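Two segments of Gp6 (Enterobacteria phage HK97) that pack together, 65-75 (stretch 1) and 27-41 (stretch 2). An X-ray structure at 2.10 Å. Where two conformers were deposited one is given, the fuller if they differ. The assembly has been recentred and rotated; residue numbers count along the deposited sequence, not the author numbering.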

ATOM      1  N   LEU G  65     -22.333  -2.593 -28.732  1.00 25.69           N
ATOM      2  CA  LEU G  65     -21.599  -2.611 -27.460  1.00 25.09           C
ATOM      3  C   LEU G  65     -22.494  -3.059 -26.303  1.00 24.50           C
ATOM      4  O   LEU G  65     -22.086  -3.832 -25.418  1.00 24.80           O
ATOM      5  CB  LEU G  65     -20.997  -1.242 -27.168  1.00 25.72           C
ATOM      6  CG  LEU G  65     -19.855  -0.755 -28.083  1.00 27.15           C
ATOM      7  CD1 LEU G  65     -19.696   0.731 -27.908  1.00 27.08           C
ATOM      8  CD2 LEU G  65     -18.568  -1.490 -27.702  1.00 30.50           C
ATOM      9  N   VAL G  66     -23.721  -2.576 -26.316  1.00 24.74           N
ATOM     10  CA  VAL G  66     -24.676  -2.922 -25.268  1.00 25.05           C
ATOM     11  C   VAL G  66     -25.015  -4.420 -25.387  1.00 24.54           C
ATOM     12  O   VAL G  66     -25.086  -5.119 -24.389  1.00 24.86           O
ATOM     13  CB  VAL G  66     -25.931  -1.997 -25.319  1.00 24.18           C
ATOM     14  CG1 VAL G  66     -27.021  -2.465 -24.307  1.00 25.27           C
ATOM     15  CG2 VAL G  66     -25.517  -0.579 -25.007  1.00 23.71           C
ATOM     16  N   PHE G  67     -25.235  -4.882 -26.615  1.00 24.55           N
ATOM     17  CA  PHE G  67     -25.545  -6.294 -26.897  1.00 24.92           C
ATOM     18  C   PHE G  67     -24.418  -7.211 -26.400  1.00 25.18           C
ATOM     19  O   PHE G  67     -24.664  -8.209 -25.710  1.00 25.24           O
ATOM     20  CB  PHE G  67     -25.783  -6.505 -28.410  1.00 24.26           C
ATOM     21  CG  PHE G  67     -25.550  -7.934 -28.867  1.00 26.04           C
ATOM     22  CD1 PHE G  67     -26.561  -8.883 -28.778  1.00 24.36           C
ATOM     23  CD2 PHE G  67     -24.301  -8.335 -29.336  1.00 23.23           C
ATOM     24  CE1 PHE G  67     -26.317 -10.212 -29.161  1.00 23.17           C
ATOM     25  CE2 PHE G  67     -24.058  -9.658 -29.740  1.00 24.87           C
ATOM     26  CZ  PHE G  67     -25.064 -10.588 -29.657  1.00 24.00           C
ATOM     27  N   ALA G  68     -23.178  -6.891 -26.762  1.00 25.15           N
ATOM     28  CA  ALA G  68     -22.067  -7.748 -26.356  1.00 25.48           C
ATOM     29  C   ALA G  68     -21.921  -7.738 -24.822  1.00 25.49           C
ATOM     30  O   ALA G  68     -21.589  -8.743 -24.226  1.00 25.14           O
ATOM     31  CB  ALA G  68     -20.756  -7.319 -27.061  1.00 24.77           C
ATOM     32  N   ASP G  69     -22.193  -6.607 -24.172  1.00 26.27           N
ATOM     33  CA  ASP G  69     -22.129  -6.595 -22.707  1.00 27.34           C
ATOM     34  C   ASP G  69     -23.115  -7.609 -22.088  1.00 28.01           C
ATOM     35  O   ASP G  69     -22.730  -8.393 -21.223  1.00 27.78           O
ATOM     36  CB  ASP G  69     -22.358  -5.198 -22.149  1.00 27.60           C
ATOM     37  CG  ASP G  69     -22.217  -5.152 -20.657  1.00 29.74           C
ATOM     38  OD1 ASP G  69     -21.102  -5.433 -20.134  1.00 30.20           O
ATOM     39  OD2 ASP G  69     -23.240  -4.861 -19.995  1.00 35.48           O
HETATM   40  N   MSE G  70     -24.362  -7.620 -22.555  1.00 27.98           N
HETATM   41  CA  MSE G  70     -25.364  -8.630 -22.147  0.50 28.76           C
HETATM   42  C   MSE G  70     -24.902 -10.066 -22.362  1.00 28.47           C
HETATM   43  O   MSE G  70     -25.142 -10.953 -21.548  1.00 27.88           O
HETATM   44  CB  MSE G  70     -26.670  -8.447 -22.927  0.50 29.28           C
HETATM   45  CG  MSE G  70     -27.383  -7.144 -22.656  0.50 31.70           C
HETATM   46 SE   MSE G  70     -27.873  -6.995 -20.778  0.37 35.72          SE
HETATM   47  CE  MSE G  70     -29.080  -8.542 -20.605  0.50 34.17           C
ATOM     48  N   PHE G  71     -24.272 -10.300 -23.501  1.00 28.32           N
ATOM     49  CA  PHE G  71     -23.801 -11.624 -23.808  1.00 27.57           C
ATOM     50  C   PHE G  71     -22.671 -12.105 -22.882  1.00 27.27           C
ATOM     51  O   PHE G  71     -22.640 -13.261 -22.475  1.00 26.06           O
ATOM     52  CB  PHE G  71     -23.375 -11.741 -25.265  1.00 28.15           C
ATOM     53  CG  PHE G  71     -22.933 -13.127 -25.624  1.00 27.53           C
ATOM     54  CD1 PHE G  71     -23.873 -14.086 -25.983  1.00 29.01           C
ATOM     55  CD2 PHE G  71     -21.596 -13.488 -25.547  1.00 29.05           C
ATOM     56  CE1 PHE G  71     -23.471 -15.420 -26.286  1.00 27.46           C
ATOM     57  CE2 PHE G  71     -21.179 -14.816 -25.864  1.00 31.31           C
ATOM     58  CZ  PHE G  71     -22.128 -15.769 -26.233  1.00 27.41           C
ATOM     59  N   GLU G  72     -21.782 -11.189 -22.526  1.00 27.42           N
ATOM     60  CA  GLU G  72     -20.616 -11.496 -21.717  1.00 28.27           C
ATOM     61  C   GLU G  72     -20.861 -11.441 -20.216  1.00 27.82           C
ATOM     62  O   GLU G  72     -20.210 -12.159 -19.460  1.00 27.88           O
ATOM     63  CB  GLU G  72     -19.485 -10.521 -22.063  1.00 28.65           C
ATOM     64  CG  GLU G  72     -19.074 -10.536 -23.547  1.00 32.62           C
ATOM     65  CD  GLU G  72     -18.451 -11.846 -24.022  1.00 38.84           C
ATOM     66  OE1 GLU G  72     -17.982 -12.637 -23.187  1.00 39.89           O
ATOM     67  OE2 GLU G  72     -18.396 -12.078 -25.260  1.00 43.18           O
ATOM     68  N   HIS G  73     -21.758 -10.559 -19.775  1.00 26.98           N
ATOM     69  CA  HIS G  73     -21.938 -10.318 -18.348  1.00 26.10           C
ATOM     70  C   HIS G  73     -23.417 -10.588 -18.001  1.00 26.55           C
ATOM     71  O   HIS G  73     -24.301  -9.749 -18.237  1.00 25.79           O
ATOM     72  CB  HIS G  73     -21.477  -8.898 -17.981  1.00 26.31           C
ATOM     73  CG  HIS G  73     -20.103  -8.555 -18.490  1.00 25.74           C
ATOM     74  ND1 HIS G  73     -19.866  -7.497 -19.342  1.00 27.03           N
ATOM     75  CD2 HIS G  73     -18.901  -9.149 -18.289  1.00 25.61           C
ATOM     76  CE1 HIS G  73     -18.578  -7.437 -19.625  1.00 26.26           C
ATOM     77  NE2 HIS G  73     -17.971  -8.435 -19.008  1.00 26.28           N
ATOM     78  N   ARG G  74     -23.641 -11.773 -17.434  1.00 25.63           N
ATOM     79  CA  ARG G  74     -24.949 -12.394 -17.312  1.00 26.23           C
ATOM     80  C   ARG G  74     -25.664 -12.125 -15.982  1.00 26.01           C
ATOM     81  O   ARG G  74     -26.823 -12.448 -15.864  1.00 25.07           O
ATOM     82  CB  ARG G  74     -24.802 -13.923 -17.481  1.00 26.54           C
ATOM     83  CG  ARG G  74     -24.164 -14.368 -18.811  1.00 26.05           C
ATOM     84  CD  ARG G  74     -25.185 -14.484 -19.870  1.00 22.83           C
ATOM     85  NE  ARG G  74     -24.615 -14.806 -21.169  1.00 25.20           N
ATOM     86  CZ  ARG G  74     -24.712 -15.985 -21.785  1.00 23.08           C
ATOM     87  NH1 ARG G  74     -25.377 -16.996 -21.238  1.00 21.44           N
ATOM     88  NH2 ARG G  74     -24.168 -16.137 -22.983  1.00 21.41           N
ATOM     89  N   THR G  75     -24.975 -11.565 -14.979  1.00 25.90           N
ATOM     90  CA  THR G  75     -25.552 -11.424 -13.629  1.00 25.94           C
ATOM     91  C   THR G  75     -25.655  -9.958 -13.218  1.00 26.20           C
ATOM     92  O   THR G  75     -24.774  -9.171 -13.541  1.00 26.12           O
ATOM     93  CB  THR G  75     -24.677 -12.166 -12.574  1.00 26.09           C
ATOM     94  OG1 THR G  75     -23.327 -11.685 -12.685  1.00 28.45           O
ATOM     95  CG2 THR G  75     -24.643 -13.662 -12.842  1.00 25.05           C
TER
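Stretch 2 (27-41) ELITLYAQAAFDYCM

Stretch 2 is helical from Glu 27 to Met 41, part of a longer helix, and lies across the helix that opens stretch 1 (Leu 65 to Glu 72, begun earlier in the chain), after which the chain leaves helical conformation at His 73; its N-to-C direction is turned 136° from that helix. The axes approach to 8.3 Å, and the backbones come nearest at Phe 67 and Ala 36, whose CA atoms are 5.1 Å apart. Because the helices run in broadly opposite senses, Cys 40 and Tyr 39 meet the start of stretch 1, while Leu 28 meets Arg 74 beyond its helix.

Apolar packing dominates. Ala 36 sits at the closest backbone approach: its CB lies 3.5 Å from Phe 67 N, 3.9 Å from Phe 67 CB and 3.7 Å from Val 66 CG1. Val 66 also reaches Tyr 39 (CG1 to CD2, 4.2 Å) and Cys 40 (CG2 to SG, 3.9 Å). Phe 67, chi1 t, is a knob in a hole formed by Ile 29, Tyr 32, Ala 33 and Ala 36; its CE1 is 3.6 Å from Ile 29 CG2, its CD1 3.6 Å from Tyr 32 CB, and its ring edge faces backbone Ile 29 O and Ala 33 N.

Aromatic contacts centre on Tyr 32, the residue most covered by stretch 1. Selenomethionine Met 70 places CB over its ring face, 4.2 Å from the centroid, a CH-pi contact. Phe 71 CD1 packs 3.8 Å from Tyr 32 CE2.

No hydrogen bond joins the stretches. Arg 74 NE is 3.1 Å from Tyr 32 OH, but the angle is poor; NE instead donates to Phe 71 O (2.8 Å), folding the arginine back along its own stretch. Tyr 32 OH and Leu 28 CD2 lie over one face of the guanidinium, with Leu 28 CD2 4.1 Å from Arg 74 NH1.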

ATOM      1  N   GLU G  27     -32.038 -17.783 -30.360  1.00 31.59           N
ATOM      2  CA  GLU G  27     -33.127 -17.165 -29.602  1.00 32.42           C
ATOM      3  C   GLU G  27     -32.627 -16.290 -28.433  1.00 30.45           C
ATOM      4  O   GLU G  27     -33.062 -15.160 -28.264  1.00 29.06           O
ATOM      5  CB  GLU G  27     -34.095 -18.242 -29.123  1.00 32.92           C
ATOM      6  CG  GLU G  27     -35.286 -17.720 -28.356  1.00 36.74           C
ATOM      7  CD  GLU G  27     -36.350 -18.782 -28.044  1.00 37.20           C
ATOM      8  OE1 GLU G  27     -36.016 -19.987 -27.831  1.00 42.33           O
ATOM      9  OE2 GLU G  27     -37.547 -18.384 -27.998  1.00 43.10           O
ATOM     10  N   LEU G  28     -31.689 -16.803 -27.649  1.00 29.11           N
ATOM     11  CA  LEU G  28     -31.065 -15.987 -26.605  1.00 28.39           C
ATOM     12  C   LEU G  28     -30.363 -14.744 -27.170  1.00 27.99           C
ATOM     13  O   LEU G  28     -30.600 -13.605 -26.714  1.00 27.24           O
ATOM     14  CB  LEU G  28     -30.083 -16.829 -25.788  1.00 27.97           C
ATOM     15  CG  LEU G  28     -29.481 -16.083 -24.587  1.00 28.22           C
ATOM     16  CD1 LEU G  28     -30.495 -15.854 -23.495  1.00 24.16           C
ATOM     17  CD2 LEU G  28     -28.308 -16.905 -24.068  1.00 27.63           C
ATOM     18  N   ILE G  29     -29.512 -14.962 -28.169  1.00 28.27           N
ATOM     19  CA  ILE G  29     -28.790 -13.860 -28.835  1.00 29.24           C
ATOM     20  C   ILE G  29     -29.751 -12.794 -29.384  1.00 28.99           C
ATOM     21  O   ILE G  29     -29.538 -11.577 -29.202  1.00 28.98           O
ATOM     22  CB  ILE G  29     -27.836 -14.398 -29.935  1.00 29.24           C
ATOM     23  CG1 ILE G  29     -26.660 -15.131 -29.264  1.00 30.31           C
ATOM     24  CG2 ILE G  29     -27.371 -13.256 -30.846  1.00 29.36           C
ATOM     25  CD1 ILE G  29     -25.826 -15.968 -30.229  1.00 31.30           C
ATOM     26  N   THR G  30     -30.818 -13.261 -30.032  1.00 29.06           N
ATOM     27  CA  THR G  30     -31.885 -12.377 -30.521  1.00 29.42           C
ATOM     28  C   THR G  30     -32.512 -11.545 -29.398  1.00 29.06           C
ATOM     29  O   THR G  30     -32.790 -10.343 -29.595  1.00 29.13           O
ATOM     30  CB  THR G  30     -32.968 -13.156 -31.310  1.00 29.20           C
ATOM     31  OG1 THR G  30     -32.350 -13.792 -32.442  1.00 31.48           O
ATOM     32  CG2 THR G  30     -34.092 -12.231 -31.801  1.00 28.77           C
ATOM     33  N   LEU G  31     -32.707 -12.160 -28.226  1.00 28.15           N
ATOM     34  CA  LEU G  31     -33.267 -11.448 -27.076  1.00 27.40           C
ATOM     35  C   LEU G  31     -32.318 -10.333 -26.595  1.00 26.31           C
ATOM     36  O   LEU G  31     -32.753  -9.206 -26.291  1.00 25.86           O
ATOM     37  CB  LEU G  31     -33.614 -12.434 -25.946  1.00 27.74           C
ATOM     38  CG  LEU G  31     -34.285 -11.891 -24.678  1.00 31.16           C
ATOM     39  CD1 LEU G  31     -34.829 -13.002 -23.727  1.00 28.02           C
ATOM     40  CD2 LEU G  31     -33.312 -10.949 -23.889  1.00 34.99           C
ATOM     41  N   TYR G  32     -31.024 -10.629 -26.554  1.00 24.90           N
ATOM     42  CA  TYR G  32     -30.032  -9.632 -26.166  1.00 24.90           C
ATOM     43  C   TYR G  32     -30.009  -8.469 -27.169  1.00 24.58           C
ATOM     44  O   TYR G  32     -29.904  -7.310 -26.784  1.00 24.96           O
ATOM     45  CB  TYR G  32     -28.625 -10.237 -26.111  1.00 24.88           C
ATOM     46  CG  TYR G  32     -28.358 -11.266 -25.013  1.00 23.72           C
ATOM     47  CD1 TYR G  32     -29.042 -11.240 -23.804  1.00 23.00           C
ATOM     48  CD2 TYR G  32     -27.396 -12.262 -25.207  1.00 23.62           C
ATOM     49  CE1 TYR G  32     -28.777 -12.193 -22.793  1.00 23.99           C
ATOM     50  CE2 TYR G  32     -27.127 -13.224 -24.216  1.00 22.54           C
ATOM     51  CZ  TYR G  32     -27.800 -13.180 -23.018  1.00 24.22           C
ATOM     52  OH  TYR G  32     -27.512 -14.133 -22.045  1.00 25.16           O
ATOM     53  N   ALA G  33     -30.088  -8.802 -28.447  1.00 24.41           N
ATOM     54  CA  ALA G  33     -30.080  -7.813 -29.528  1.00 24.45           C
ATOM     55  C   ALA G  33     -31.293  -6.903 -29.402  1.00 25.42           C
ATOM     56  O   ALA G  33     -31.172  -5.688 -29.532  1.00 25.39           O
ATOM     57  CB  ALA G  33     -30.064  -8.499 -30.877  1.00 23.22           C
ATOM     58  N   GLN G  34     -32.460  -7.502 -29.142  1.00 26.21           N
ATOM     59  CA  GLN G  34     -33.699  -6.749 -28.991  1.00 26.47           C
ATOM     60  C   GLN G  34     -33.631  -5.839 -27.765  1.00 26.64           C
ATOM     61  O   GLN G  34     -34.068  -4.685 -27.818  1.00 25.88           O
ATOM     62  CB  GLN G  34     -34.891  -7.696 -28.894  1.00 26.36           C
ATOM     63  CG  GLN G  34     -35.178  -8.475 -30.205  1.00 27.21           C
ATOM     64  CD  GLN G  34     -36.208  -9.575 -30.011  1.00 29.14           C
ATOM     65  OE1 GLN G  34     -36.424 -10.049 -28.892  1.00 32.61           O
ATOM     66  NE2 GLN G  34     -36.856  -9.987 -31.105  1.00 28.29           N
ATOM     67  N   ALA G  35     -33.075  -6.362 -26.668  1.00 26.20           N
ATOM     68  CA  ALA G  35     -32.930  -5.612 -25.438  1.00 25.73           C
ATOM     69  C   ALA G  35     -31.989  -4.431 -25.643  1.00 26.46           C
ATOM     70  O   ALA G  35     -32.266  -3.332 -25.180  1.00 26.57           O
ATOM     71  CB  ALA G  35     -32.419  -6.506 -24.324  1.00 26.19           C
ATOM     72  N   ALA G  36     -30.867  -4.660 -26.322  1.00 26.19           N
ATOM     73  CA  ALA G  36     -29.889  -3.600 -26.560  1.00 27.20           C
ATOM     74  C   ALA G  36     -30.459  -2.507 -27.449  1.00 27.70           C
ATOM     75  O   ALA G  36     -30.195  -1.320 -27.245  1.00 27.98           O
ATOM     76  CB  ALA G  36     -28.656  -4.166 -27.183  1.00 26.66           C
ATOM     77  N   PHE G  37     -31.208  -2.918 -28.465  1.00 27.95           N
ATOM     78  CA  PHE G  37     -31.805  -1.978 -29.394  1.00 28.70           C
ATOM     79  C   PHE G  37     -32.876  -1.155 -28.700  1.00 28.79           C
ATOM     80  O   PHE G  37     -32.885   0.075 -28.822  1.00 29.28           O
ATOM     81  CB  PHE G  37     -32.390  -2.715 -30.591  1.00 28.62           C
ATOM     82  CG  PHE G  37     -32.944  -1.806 -31.665  1.00 29.11           C
ATOM     83  CD1 PHE G  37     -32.091  -1.023 -32.458  1.00 30.38           C
ATOM     84  CD2 PHE G  37     -34.309  -1.778 -31.923  1.00 30.77           C
ATOM     85  CE1 PHE G  37     -32.620  -0.185 -33.471  1.00 31.27           C
ATOM     86  CE2 PHE G  37     -34.847  -0.955 -32.931  1.00 30.11           C
ATOM     87  CZ  PHE G  37     -34.002  -0.160 -33.700  1.00 29.77           C
ATOM     88  N   ASP G  38     -33.766  -1.831 -27.976  1.00 28.29           N
ATOM     89  CA  ASP G  38     -34.811  -1.177 -27.186  1.00 29.00           C
ATOM     90  C   ASP G  38     -34.187  -0.120 -26.256  1.00 29.34           C
ATOM     91  O   ASP G  38     -34.628   1.030 -26.196  1.00 29.60           O
ATOM     92  CB  ASP G  38     -35.599  -2.229 -26.393  1.00 28.39           C
ATOM     93  CG  ASP G  38     -36.684  -1.617 -25.504  1.00 30.03           C
ATOM     94  OD1 ASP G  38     -37.372  -0.685 -25.960  1.00 32.13           O
ATOM     95  OD2 ASP G  38     -36.866  -2.072 -24.357  1.00 29.73           O
ATOM     96  N   TYR G  39     -33.125  -0.507 -25.565  1.00 29.84           N
ATOM     97  CA  TYR G  39     -32.438   0.394 -24.642  1.00 30.47           C
ATOM     98  C   TYR G  39     -31.872   1.615 -25.375  1.00 30.73           C
ATOM     99  O   TYR G  39     -32.126   2.756 -24.972  1.00 30.31           O
ATOM    100  CB  TYR G  39     -31.336  -0.357 -23.882  1.00 30.50           C
ATOM    101  CG  TYR G  39     -30.491   0.536 -23.006  1.00 31.78           C
ATOM    102  CD1 TYR G  39     -30.919   0.896 -21.732  1.00 32.05           C
ATOM    103  CD2 TYR G  39     -29.273   1.035 -23.466  1.00 29.52           C
ATOM    104  CE1 TYR G  39     -30.157   1.739 -20.943  1.00 33.92           C
ATOM    105  CE2 TYR G  39     -28.507   1.868 -22.691  1.00 32.26           C
ATOM    106  CZ  TYR G  39     -28.952   2.219 -21.438  1.00 33.32           C
ATOM    107  OH  TYR G  39     -28.178   3.045 -20.672  1.00 35.33           O
ATOM    108  N   CYS G  40     -31.119   1.383 -26.455  1.00 30.52           N
ATOM    109  CA  CYS G  40     -30.508   2.499 -27.168  1.00 32.07           C
ATOM    110  C   CYS G  40     -31.538   3.442 -27.804  1.00 32.50           C
ATOM    111  O   CYS G  40     -31.349   4.654 -27.769  1.00 32.96           O
ATOM    112  CB  CYS G  40     -29.480   2.028 -28.198  1.00 31.55           C
ATOM    113  SG  CYS G  40     -28.031   1.229 -27.453  1.00 34.62           S
HETATM  114  N   MSE G  41     -32.610   2.884 -28.368  1.00 33.47           N
HETATM  115  CA  MSE G  41     -33.745   3.653 -28.893  1.00 35.08           C
HETATM  116  C   MSE G  41     -34.435   4.534 -27.841  1.00 35.55           C
HETATM  117  O   MSE G  41     -34.689   5.711 -28.092  1.00 35.64           O
HETATM  118  CB  MSE G  41     -34.789   2.725 -29.520  1.00 35.16           C
HETATM  119  CG  MSE G  41     -34.331   2.011 -30.775  1.00 39.37           C
HETATM  120 SE   MSE G  41     -33.880   3.267 -32.226  0.75 48.81          SE
HETATM  121  CE  MSE G  41     -31.969   3.213 -32.145  1.00 47.15           C
TER